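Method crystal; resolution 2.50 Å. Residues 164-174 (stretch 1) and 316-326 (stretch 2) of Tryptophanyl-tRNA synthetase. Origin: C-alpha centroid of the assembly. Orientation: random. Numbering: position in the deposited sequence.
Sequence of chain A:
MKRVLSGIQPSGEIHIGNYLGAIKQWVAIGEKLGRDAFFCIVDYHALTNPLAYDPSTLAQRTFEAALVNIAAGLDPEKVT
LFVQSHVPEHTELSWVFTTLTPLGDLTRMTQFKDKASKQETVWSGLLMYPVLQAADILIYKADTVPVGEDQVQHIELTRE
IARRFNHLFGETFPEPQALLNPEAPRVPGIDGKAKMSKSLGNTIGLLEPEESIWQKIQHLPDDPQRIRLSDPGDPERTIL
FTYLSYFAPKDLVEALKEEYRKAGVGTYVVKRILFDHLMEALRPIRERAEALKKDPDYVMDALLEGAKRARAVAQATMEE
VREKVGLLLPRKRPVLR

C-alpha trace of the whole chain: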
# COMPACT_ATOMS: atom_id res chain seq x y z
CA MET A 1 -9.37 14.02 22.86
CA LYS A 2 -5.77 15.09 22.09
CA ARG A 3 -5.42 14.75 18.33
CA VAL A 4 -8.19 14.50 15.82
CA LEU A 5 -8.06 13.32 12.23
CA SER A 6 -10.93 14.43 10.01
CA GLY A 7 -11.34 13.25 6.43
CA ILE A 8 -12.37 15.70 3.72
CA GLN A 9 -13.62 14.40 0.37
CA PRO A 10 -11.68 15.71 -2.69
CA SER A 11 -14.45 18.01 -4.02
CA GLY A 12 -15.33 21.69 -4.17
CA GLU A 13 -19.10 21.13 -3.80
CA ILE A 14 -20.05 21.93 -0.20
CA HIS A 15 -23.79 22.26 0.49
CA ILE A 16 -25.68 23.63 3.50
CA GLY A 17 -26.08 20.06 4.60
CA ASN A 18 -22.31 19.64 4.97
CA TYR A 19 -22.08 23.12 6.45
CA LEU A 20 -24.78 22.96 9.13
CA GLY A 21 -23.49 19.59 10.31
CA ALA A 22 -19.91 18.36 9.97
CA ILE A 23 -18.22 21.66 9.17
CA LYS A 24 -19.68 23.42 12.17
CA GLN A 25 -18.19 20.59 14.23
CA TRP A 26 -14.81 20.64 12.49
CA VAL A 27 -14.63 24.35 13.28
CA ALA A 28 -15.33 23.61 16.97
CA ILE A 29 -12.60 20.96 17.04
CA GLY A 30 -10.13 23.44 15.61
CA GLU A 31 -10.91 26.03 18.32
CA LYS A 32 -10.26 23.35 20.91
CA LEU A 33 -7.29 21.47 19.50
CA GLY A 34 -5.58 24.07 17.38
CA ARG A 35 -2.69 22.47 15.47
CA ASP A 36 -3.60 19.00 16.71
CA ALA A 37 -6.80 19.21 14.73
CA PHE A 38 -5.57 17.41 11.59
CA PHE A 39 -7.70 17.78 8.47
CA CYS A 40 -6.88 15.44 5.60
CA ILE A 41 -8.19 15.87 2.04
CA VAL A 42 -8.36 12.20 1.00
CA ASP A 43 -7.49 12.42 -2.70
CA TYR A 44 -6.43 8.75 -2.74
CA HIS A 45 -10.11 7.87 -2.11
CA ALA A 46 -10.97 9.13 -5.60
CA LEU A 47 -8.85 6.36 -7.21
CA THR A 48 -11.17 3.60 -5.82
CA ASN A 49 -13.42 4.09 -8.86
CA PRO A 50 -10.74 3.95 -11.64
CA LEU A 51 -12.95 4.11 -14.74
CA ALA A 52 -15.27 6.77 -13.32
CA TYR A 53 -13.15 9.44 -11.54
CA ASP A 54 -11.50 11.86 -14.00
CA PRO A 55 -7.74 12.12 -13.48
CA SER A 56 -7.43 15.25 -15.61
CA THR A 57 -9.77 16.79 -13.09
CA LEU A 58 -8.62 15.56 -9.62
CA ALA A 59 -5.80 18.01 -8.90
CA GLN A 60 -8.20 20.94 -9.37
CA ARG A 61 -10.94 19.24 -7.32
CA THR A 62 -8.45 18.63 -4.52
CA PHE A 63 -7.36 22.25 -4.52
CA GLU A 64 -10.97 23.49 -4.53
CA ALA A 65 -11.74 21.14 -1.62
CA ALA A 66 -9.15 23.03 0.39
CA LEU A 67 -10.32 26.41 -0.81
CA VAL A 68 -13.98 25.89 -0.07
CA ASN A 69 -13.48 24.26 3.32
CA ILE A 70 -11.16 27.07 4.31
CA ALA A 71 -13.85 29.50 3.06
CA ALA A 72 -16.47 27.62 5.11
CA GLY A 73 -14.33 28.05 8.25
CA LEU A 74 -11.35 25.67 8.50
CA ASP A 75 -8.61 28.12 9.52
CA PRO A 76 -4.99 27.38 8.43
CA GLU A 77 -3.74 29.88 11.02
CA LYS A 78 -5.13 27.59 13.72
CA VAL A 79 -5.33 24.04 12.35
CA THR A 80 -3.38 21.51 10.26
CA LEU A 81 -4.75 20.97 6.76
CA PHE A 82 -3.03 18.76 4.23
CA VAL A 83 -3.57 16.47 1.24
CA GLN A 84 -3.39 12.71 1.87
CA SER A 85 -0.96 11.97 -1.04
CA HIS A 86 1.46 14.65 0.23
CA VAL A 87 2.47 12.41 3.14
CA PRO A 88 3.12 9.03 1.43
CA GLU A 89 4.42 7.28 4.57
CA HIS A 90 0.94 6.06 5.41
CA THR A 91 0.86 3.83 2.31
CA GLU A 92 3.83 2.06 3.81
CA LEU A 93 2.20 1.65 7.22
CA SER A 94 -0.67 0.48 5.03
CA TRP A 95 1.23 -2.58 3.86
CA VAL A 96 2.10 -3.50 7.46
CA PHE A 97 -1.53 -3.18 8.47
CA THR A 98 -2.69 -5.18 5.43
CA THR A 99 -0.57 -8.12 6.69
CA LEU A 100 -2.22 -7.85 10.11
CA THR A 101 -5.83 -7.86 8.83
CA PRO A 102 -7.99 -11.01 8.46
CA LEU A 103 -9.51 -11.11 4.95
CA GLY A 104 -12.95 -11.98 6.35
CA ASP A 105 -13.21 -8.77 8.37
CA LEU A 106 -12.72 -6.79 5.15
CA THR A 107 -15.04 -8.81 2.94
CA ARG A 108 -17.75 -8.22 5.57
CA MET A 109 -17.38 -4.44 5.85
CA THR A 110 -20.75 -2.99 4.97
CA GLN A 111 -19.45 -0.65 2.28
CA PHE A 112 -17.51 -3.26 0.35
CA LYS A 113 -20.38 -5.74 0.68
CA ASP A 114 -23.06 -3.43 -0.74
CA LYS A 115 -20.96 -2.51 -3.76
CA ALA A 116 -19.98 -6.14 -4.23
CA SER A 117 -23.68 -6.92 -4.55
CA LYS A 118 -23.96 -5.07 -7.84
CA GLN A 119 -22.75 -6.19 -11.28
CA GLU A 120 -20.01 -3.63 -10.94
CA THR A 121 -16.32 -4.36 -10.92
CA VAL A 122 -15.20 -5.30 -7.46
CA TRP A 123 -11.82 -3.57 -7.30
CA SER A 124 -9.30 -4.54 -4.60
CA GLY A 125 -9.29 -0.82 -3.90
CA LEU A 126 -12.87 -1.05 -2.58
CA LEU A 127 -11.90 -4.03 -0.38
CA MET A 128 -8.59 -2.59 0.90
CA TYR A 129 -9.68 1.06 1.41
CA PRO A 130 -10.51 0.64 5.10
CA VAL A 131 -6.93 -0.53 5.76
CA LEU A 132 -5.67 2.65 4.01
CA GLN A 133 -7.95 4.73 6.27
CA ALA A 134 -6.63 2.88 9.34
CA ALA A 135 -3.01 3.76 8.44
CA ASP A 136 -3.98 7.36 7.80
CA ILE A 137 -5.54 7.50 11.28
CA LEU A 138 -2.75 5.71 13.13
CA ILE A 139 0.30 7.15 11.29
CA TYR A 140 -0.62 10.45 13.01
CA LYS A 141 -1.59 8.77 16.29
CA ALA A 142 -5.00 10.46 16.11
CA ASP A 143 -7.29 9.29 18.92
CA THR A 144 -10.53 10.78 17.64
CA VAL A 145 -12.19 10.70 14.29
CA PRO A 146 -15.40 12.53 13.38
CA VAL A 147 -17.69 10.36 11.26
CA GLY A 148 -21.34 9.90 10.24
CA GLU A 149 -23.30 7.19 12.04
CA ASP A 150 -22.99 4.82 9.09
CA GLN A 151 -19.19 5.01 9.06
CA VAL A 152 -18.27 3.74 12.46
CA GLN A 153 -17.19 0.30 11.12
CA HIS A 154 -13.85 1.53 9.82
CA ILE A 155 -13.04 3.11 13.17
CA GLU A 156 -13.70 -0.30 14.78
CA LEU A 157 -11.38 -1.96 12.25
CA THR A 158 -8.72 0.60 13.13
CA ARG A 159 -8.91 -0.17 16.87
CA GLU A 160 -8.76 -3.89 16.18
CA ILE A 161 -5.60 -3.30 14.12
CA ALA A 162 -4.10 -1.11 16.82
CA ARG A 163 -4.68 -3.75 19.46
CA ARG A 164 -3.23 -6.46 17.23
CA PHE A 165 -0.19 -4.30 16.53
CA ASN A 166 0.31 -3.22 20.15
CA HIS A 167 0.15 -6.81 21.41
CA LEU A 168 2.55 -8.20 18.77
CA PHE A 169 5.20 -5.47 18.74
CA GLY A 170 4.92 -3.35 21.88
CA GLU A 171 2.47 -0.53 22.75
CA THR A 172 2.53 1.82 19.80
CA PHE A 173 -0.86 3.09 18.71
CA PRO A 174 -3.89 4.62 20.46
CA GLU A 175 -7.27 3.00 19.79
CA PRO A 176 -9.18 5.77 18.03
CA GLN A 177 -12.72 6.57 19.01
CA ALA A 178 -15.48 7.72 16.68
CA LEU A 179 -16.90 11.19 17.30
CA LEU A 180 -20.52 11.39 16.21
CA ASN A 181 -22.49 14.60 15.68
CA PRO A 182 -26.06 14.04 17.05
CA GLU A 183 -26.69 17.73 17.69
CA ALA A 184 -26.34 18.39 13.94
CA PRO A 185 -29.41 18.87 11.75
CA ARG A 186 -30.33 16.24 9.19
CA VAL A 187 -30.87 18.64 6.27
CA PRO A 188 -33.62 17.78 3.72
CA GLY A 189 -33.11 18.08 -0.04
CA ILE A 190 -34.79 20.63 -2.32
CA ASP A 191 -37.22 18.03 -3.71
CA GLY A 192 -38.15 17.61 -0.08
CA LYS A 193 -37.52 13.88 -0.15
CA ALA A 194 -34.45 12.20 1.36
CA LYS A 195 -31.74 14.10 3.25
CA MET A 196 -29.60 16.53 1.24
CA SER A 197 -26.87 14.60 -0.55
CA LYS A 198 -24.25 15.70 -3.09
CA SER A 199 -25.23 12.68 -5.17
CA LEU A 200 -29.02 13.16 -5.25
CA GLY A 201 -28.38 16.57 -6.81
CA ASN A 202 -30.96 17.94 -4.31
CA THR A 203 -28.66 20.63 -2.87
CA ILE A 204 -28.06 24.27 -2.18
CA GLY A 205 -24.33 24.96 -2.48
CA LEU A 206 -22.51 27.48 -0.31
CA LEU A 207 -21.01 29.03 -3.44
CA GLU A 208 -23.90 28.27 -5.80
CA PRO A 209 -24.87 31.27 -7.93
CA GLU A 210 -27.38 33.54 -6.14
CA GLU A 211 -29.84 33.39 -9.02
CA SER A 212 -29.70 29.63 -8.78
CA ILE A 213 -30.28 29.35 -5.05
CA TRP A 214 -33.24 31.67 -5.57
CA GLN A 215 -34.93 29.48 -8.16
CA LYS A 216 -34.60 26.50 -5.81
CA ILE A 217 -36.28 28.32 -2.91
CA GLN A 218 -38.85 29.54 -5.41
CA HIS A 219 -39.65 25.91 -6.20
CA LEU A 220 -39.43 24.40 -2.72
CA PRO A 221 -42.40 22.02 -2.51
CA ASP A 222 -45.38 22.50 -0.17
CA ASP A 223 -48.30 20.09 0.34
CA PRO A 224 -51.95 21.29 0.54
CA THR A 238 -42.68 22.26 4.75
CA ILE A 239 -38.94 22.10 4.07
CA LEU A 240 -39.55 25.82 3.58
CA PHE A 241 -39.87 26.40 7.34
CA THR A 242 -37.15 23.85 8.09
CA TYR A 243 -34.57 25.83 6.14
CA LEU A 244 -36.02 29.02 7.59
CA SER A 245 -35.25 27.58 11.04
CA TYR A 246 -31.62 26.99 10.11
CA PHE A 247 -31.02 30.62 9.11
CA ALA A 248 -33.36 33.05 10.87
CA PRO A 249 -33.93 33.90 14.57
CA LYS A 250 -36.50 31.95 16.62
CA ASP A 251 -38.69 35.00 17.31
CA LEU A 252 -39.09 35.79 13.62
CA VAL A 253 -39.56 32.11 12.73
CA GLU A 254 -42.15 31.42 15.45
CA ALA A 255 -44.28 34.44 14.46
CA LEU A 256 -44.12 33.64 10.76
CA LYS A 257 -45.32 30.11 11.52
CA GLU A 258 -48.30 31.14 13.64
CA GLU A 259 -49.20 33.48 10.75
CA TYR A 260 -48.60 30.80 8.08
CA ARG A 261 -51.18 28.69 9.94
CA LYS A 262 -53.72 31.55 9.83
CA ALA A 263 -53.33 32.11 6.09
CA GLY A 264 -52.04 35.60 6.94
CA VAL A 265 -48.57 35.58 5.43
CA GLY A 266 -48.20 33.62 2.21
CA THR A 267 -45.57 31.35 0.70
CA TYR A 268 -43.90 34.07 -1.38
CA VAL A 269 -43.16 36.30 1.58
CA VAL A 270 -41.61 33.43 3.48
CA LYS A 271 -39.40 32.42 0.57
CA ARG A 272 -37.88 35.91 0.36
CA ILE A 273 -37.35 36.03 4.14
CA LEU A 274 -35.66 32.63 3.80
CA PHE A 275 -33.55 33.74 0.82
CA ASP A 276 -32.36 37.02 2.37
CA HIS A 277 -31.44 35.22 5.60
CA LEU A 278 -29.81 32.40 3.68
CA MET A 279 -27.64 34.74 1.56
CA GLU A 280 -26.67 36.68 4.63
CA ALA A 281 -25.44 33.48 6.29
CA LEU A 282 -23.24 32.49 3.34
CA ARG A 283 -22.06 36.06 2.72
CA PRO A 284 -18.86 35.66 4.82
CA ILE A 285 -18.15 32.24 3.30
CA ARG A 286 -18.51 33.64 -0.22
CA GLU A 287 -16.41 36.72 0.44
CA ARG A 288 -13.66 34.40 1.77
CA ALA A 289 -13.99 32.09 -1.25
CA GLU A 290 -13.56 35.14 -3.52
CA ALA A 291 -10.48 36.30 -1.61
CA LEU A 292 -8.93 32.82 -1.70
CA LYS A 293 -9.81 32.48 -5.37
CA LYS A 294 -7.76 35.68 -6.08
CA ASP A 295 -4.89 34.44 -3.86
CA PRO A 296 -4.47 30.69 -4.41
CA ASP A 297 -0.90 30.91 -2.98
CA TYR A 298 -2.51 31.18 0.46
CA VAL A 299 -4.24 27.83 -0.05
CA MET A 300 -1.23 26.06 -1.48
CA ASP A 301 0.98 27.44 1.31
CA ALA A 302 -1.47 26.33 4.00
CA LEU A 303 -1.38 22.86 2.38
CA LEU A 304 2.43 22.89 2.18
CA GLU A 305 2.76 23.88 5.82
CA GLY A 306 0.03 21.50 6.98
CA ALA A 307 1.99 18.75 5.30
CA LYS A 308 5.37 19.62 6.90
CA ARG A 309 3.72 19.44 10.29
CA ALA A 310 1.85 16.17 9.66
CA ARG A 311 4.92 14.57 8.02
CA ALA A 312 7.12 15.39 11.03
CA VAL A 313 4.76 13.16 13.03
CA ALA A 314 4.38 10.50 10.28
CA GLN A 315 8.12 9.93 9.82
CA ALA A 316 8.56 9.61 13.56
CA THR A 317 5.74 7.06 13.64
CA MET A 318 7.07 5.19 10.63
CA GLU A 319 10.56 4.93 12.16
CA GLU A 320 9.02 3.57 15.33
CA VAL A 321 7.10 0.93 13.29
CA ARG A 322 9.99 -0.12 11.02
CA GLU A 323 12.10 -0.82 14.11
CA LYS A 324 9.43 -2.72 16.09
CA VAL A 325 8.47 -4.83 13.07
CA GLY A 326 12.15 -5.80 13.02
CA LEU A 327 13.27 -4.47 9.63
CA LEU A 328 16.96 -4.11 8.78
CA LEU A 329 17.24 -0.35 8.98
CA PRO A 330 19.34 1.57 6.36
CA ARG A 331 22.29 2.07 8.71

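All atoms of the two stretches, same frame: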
# COMPACT_ATOMS: atom_id res chain seq x y z
N ARG A 164 -4.04 -5.36 17.77
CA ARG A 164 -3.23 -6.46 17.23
C ARG A 164 -1.78 -6.04 17.13
O ARG A 164 -0.89 -6.82 17.49
CB ARG A 164 -3.76 -6.89 15.87
CG ARG A 164 -3.19 -8.19 15.39
CD ARG A 164 -3.99 -8.73 14.18
NE ARG A 164 -5.39 -9.07 14.47
CZ ARG A 164 -6.45 -8.42 13.99
NH1 ARG A 164 -7.68 -8.82 14.32
NH2 ARG A 164 -6.28 -7.38 13.18
N PHE A 165 -1.54 -4.81 16.67
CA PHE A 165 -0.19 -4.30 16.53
C PHE A 165 0.45 -4.13 17.91
O PHE A 165 1.57 -4.59 18.14
CB PHE A 165 -0.16 -2.95 15.79
CG PHE A 165 1.23 -2.47 15.44
CD1 PHE A 165 1.76 -2.66 14.16
CD2 PHE A 165 2.04 -1.85 16.41
CE1 PHE A 165 3.07 -2.24 13.84
CE2 PHE A 165 3.34 -1.43 16.11
CZ PHE A 165 3.86 -1.63 14.82
N ASN A 166 -0.24 -3.45 18.81
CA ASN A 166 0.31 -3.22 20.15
C ASN A 166 0.70 -4.51 20.88
O ASN A 166 1.75 -4.57 21.52
CB ASN A 166 -0.66 -2.41 21.02
CG ASN A 166 -0.84 -0.97 20.53
OD1 ASN A 166 0.01 -0.43 19.80
ND2 ASN A 166 -1.92 -0.33 20.95
N HIS A 167 -0.13 -5.55 20.77
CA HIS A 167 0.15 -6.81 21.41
C HIS A 167 1.35 -7.53 20.81
O HIS A 167 2.17 -8.10 21.55
CB HIS A 167 -1.08 -7.74 21.34
CG HIS A 167 -0.80 -9.16 21.74
ND1 HIS A 167 -0.43 -9.52 23.02
CD2 HIS A 167 -0.85 -10.31 21.02
CE1 HIS A 167 -0.28 -10.84 23.08
NE2 HIS A 167 -0.53 -11.34 21.88
N LEU A 168 1.45 -7.53 19.48
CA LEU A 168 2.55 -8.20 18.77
C LEU A 168 3.90 -7.47 18.77
O LEU A 168 4.93 -8.11 18.68
CB LEU A 168 2.19 -8.45 17.30
CG LEU A 168 0.94 -9.21 16.88
CD1 LEU A 168 0.75 -9.06 15.35
CD2 LEU A 168 1.07 -10.68 17.28
N PHE A 169 3.92 -6.14 18.81
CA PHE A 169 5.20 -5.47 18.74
C PHE A 169 5.54 -4.49 19.85
O PHE A 169 6.63 -3.93 19.82
CB PHE A 169 5.35 -4.74 17.39
CG PHE A 169 4.95 -5.57 16.20
CD1 PHE A 169 3.77 -5.30 15.51
CD2 PHE A 169 5.76 -6.63 15.77
CE1 PHE A 169 3.39 -6.07 14.40
CE2 PHE A 169 5.40 -7.41 14.66
CZ PHE A 169 4.21 -7.13 13.97
N GLY A 170 4.66 -4.31 20.82
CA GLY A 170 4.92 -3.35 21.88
C GLY A 170 3.95 -2.19 21.72
O GLY A 170 3.65 -1.80 20.58
N GLU A 171 3.46 -1.62 22.82
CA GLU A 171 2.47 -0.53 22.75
C GLU A 171 2.92 0.56 21.80
O GLU A 171 3.95 1.19 22.00
CB GLU A 171 2.19 0.07 24.14
CG GLU A 171 0.96 1.01 24.13
CD GLU A 171 0.63 1.65 25.47
OE1 GLU A 171 1.50 2.38 26.00
OE2 GLU A 171 -0.50 1.44 25.99
N THR A 172 2.13 0.81 20.76
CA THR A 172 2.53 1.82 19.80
C THR A 172 1.45 2.80 19.39
O THR A 172 1.72 4.01 19.27
CB THR A 172 3.02 1.16 18.50
OG1 THR A 172 4.07 0.22 18.80
CG2 THR A 172 3.53 2.21 17.55
N PHE A 173 0.24 2.28 19.18
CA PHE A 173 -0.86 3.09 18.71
C PHE A 173 -2.05 3.23 19.65
O PHE A 173 -2.38 2.31 20.40
CB PHE A 173 -1.40 2.51 17.39
CG PHE A 173 -0.42 2.48 16.26
CD1 PHE A 173 0.11 1.29 15.81
CD2 PHE A 173 -0.09 3.65 15.59
CE1 PHE A 173 0.95 1.25 14.69
CE2 PHE A 173 0.74 3.62 14.47
CZ PHE A 173 1.27 2.42 14.02
N PRO A 174 -2.72 4.39 19.61
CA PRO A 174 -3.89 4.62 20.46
C PRO A 174 -5.00 3.92 19.72
O PRO A 174 -4.84 3.64 18.54
CB PRO A 174 -4.07 6.13 20.42
CG PRO A 174 -3.66 6.43 18.96
CD PRO A 174 -2.38 5.61 18.86
N ALA A 316 8.20 10.09 12.23
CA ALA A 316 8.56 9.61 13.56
C ALA A 316 7.81 8.28 13.75
O ALA A 316 8.42 7.26 14.09
CB ALA A 316 8.15 10.64 14.64
N THR A 317 6.51 8.28 13.46
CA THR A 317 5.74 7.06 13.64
C THR A 317 6.27 5.92 12.80
O THR A 317 6.39 4.79 13.27
CB THR A 317 4.25 7.20 13.25
OG1 THR A 317 3.61 8.21 14.06
CG2 THR A 317 3.54 5.86 13.47
N MET A 318 6.58 6.21 11.54
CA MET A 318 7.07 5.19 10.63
C MET A 318 8.45 4.64 11.06
O MET A 318 8.79 3.49 10.78
CB MET A 318 7.11 5.75 9.20
CG MET A 318 7.11 4.70 8.09
SD MET A 318 5.63 3.62 8.21
CE MET A 318 6.34 2.05 8.40
N GLU A 319 9.27 5.44 11.73
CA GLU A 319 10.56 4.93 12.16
C GLU A 319 10.28 4.00 13.31
O GLU A 319 10.86 2.93 13.40
CB GLU A 319 11.50 6.06 12.60
CG GLU A 319 12.30 6.65 11.45
CD GLU A 319 13.13 7.84 11.87
OE1 GLU A 319 14.04 7.66 12.71
OE2 GLU A 319 12.88 8.97 11.37
N GLU A 320 9.39 4.41 14.20
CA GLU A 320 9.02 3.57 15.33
C GLU A 320 8.53 2.20 14.83
O GLU A 320 8.98 1.16 15.31
CB GLU A 320 7.95 4.27 16.15
CG GLU A 320 7.59 3.59 17.43
CD GLU A 320 6.45 4.28 18.13
OE1 GLU A 320 6.06 3.86 19.25
OE2 GLU A 320 5.94 5.27 17.56
N VAL A 321 7.63 2.19 13.84
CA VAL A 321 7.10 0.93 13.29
C VAL A 321 8.16 0.07 12.59
O VAL A 321 8.26 -1.11 12.85
CB VAL A 321 5.93 1.18 12.28
CG1 VAL A 321 5.54 -0.13 11.59
CG2 VAL A 321 4.73 1.77 13.00
N ARG A 322 8.97 0.66 11.72
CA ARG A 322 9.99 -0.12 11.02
C ARG A 322 10.90 -0.88 12.00
O ARG A 322 11.27 -2.04 11.78
CB ARG A 322 10.82 0.79 10.08
CG ARG A 322 10.03 1.24 8.85
CD ARG A 322 10.84 1.93 7.77
NE ARG A 322 11.03 3.32 8.12
CZ ARG A 322 10.70 4.36 7.36
NH1 ARG A 322 10.93 5.58 7.82
NH2 ARG A 322 10.16 4.21 6.15
N GLU A 323 11.23 -0.23 13.10
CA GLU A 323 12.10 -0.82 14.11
C GLU A 323 11.44 -1.95 14.91
O GLU A 323 12.07 -2.99 15.17
CB GLU A 323 12.57 0.26 15.06
CG GLU A 323 13.58 -0.21 16.06
CD GLU A 323 13.43 0.51 17.37
OE1 GLU A 323 12.44 0.25 18.09
OE2 GLU A 323 14.30 1.37 17.66
N LYS A 324 10.18 -1.74 15.31
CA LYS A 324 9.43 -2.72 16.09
C LYS A 324 9.03 -3.95 15.28
O LYS A 324 8.88 -5.03 15.82
CB LYS A 324 8.19 -2.08 16.71
CG LYS A 324 8.51 -1.09 17.85
CD LYS A 324 7.26 -0.65 18.60
CE LYS A 324 7.61 0.29 19.73
NZ LYS A 324 6.45 1.11 20.16
N VAL A 325 8.84 -3.76 13.99
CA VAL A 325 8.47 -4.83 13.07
C VAL A 325 9.74 -5.65 12.80
O VAL A 325 9.69 -6.74 12.24
CB VAL A 325 7.87 -4.19 11.78
CG1 VAL A 325 8.37 -4.86 10.53
CG2 VAL A 325 6.35 -4.21 11.87
N GLY A 326 10.89 -5.11 13.20
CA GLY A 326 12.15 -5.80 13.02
C GLY A 326 12.87 -5.70 11.69
O GLY A 326 13.65 -6.59 11.35

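Stretch 1 is the end of a helix followed by a loop, and it packs against a second helix; touching residues are at least 144 positions apart in sequence. Arg164 takes no part, and the contact begins one residue later. Phe165 is buried; its CA-to-CB bond points sideways, but with chi1 in the t well the ring reaches across, so that CZ lies 3.9 Å from Val321 CG1 and CE1 lies 4.3 Å from Val325 CG2. A long, flat aromatic side chain suits this place, because it bridges to two branched aliphatic residues one helical turn apart.

Asn166 does not touch the other helix. Its amide group instead organizes the loop that does. Asn166 OD1 accepts hydrogen bonds from Thr172 N (2.6 Å) and Phe173 N (2.8 Å), while Asn166 ND2 donates to Phe173 O (2.7 Å). A side-chain amide can both accept and donate in this way, and the three bonds tie the returning backbone to the helix. His167 and Leu168 stay clear of the contact.

Phe169 points toward stretch 2 at the closest approach of the two backbones, where its CA is 5.7 Å from Lys324 CA. Val325 CG2 sits over one face of the ring, 4.2 Å from its centroid and 12° off the normal, a CH-pi interaction well served by a methyl group. Phe169 CD2 also lies 3.5 Å from Lys324 O.

Gly170 closes the helix, its N still bonded to Asn166 O at 3.0 Å. Its phi of 111° and psi of 143° call for glycine: a CB would be jammed against the preceding carbonyl oxygen.

The polar center of the contact follows. The CA-to-CB bond of Glu171 points away, and the residue contributes its carbonyl, whose O accepts a weak hydrogen bond from Lys324 NZ at 3.1 Å. Thr172 points toward the helix; its OG1 accepts a hydrogen bond from Lys324 NZ at 2.9 Å and donates one to Gly170 O at 2.7 Å, so a single hydroxyl links lysine and loop. Lys324, nearly extended beyond chi1, also forms a salt bridge within its own helix, from NZ to Glu320 OE1 at 2.9 Å.

Phe173 returns to apolar packing. Its CZ lies 3.7 Å from Val321 CG2, and its CE2 is 3.7 Å from Thr317 CG2. Val321 thus meets two phenylalanines; both its methyls lie near Phe165, and CG2 also packs against Phe173. Pro174 lies beyond reach.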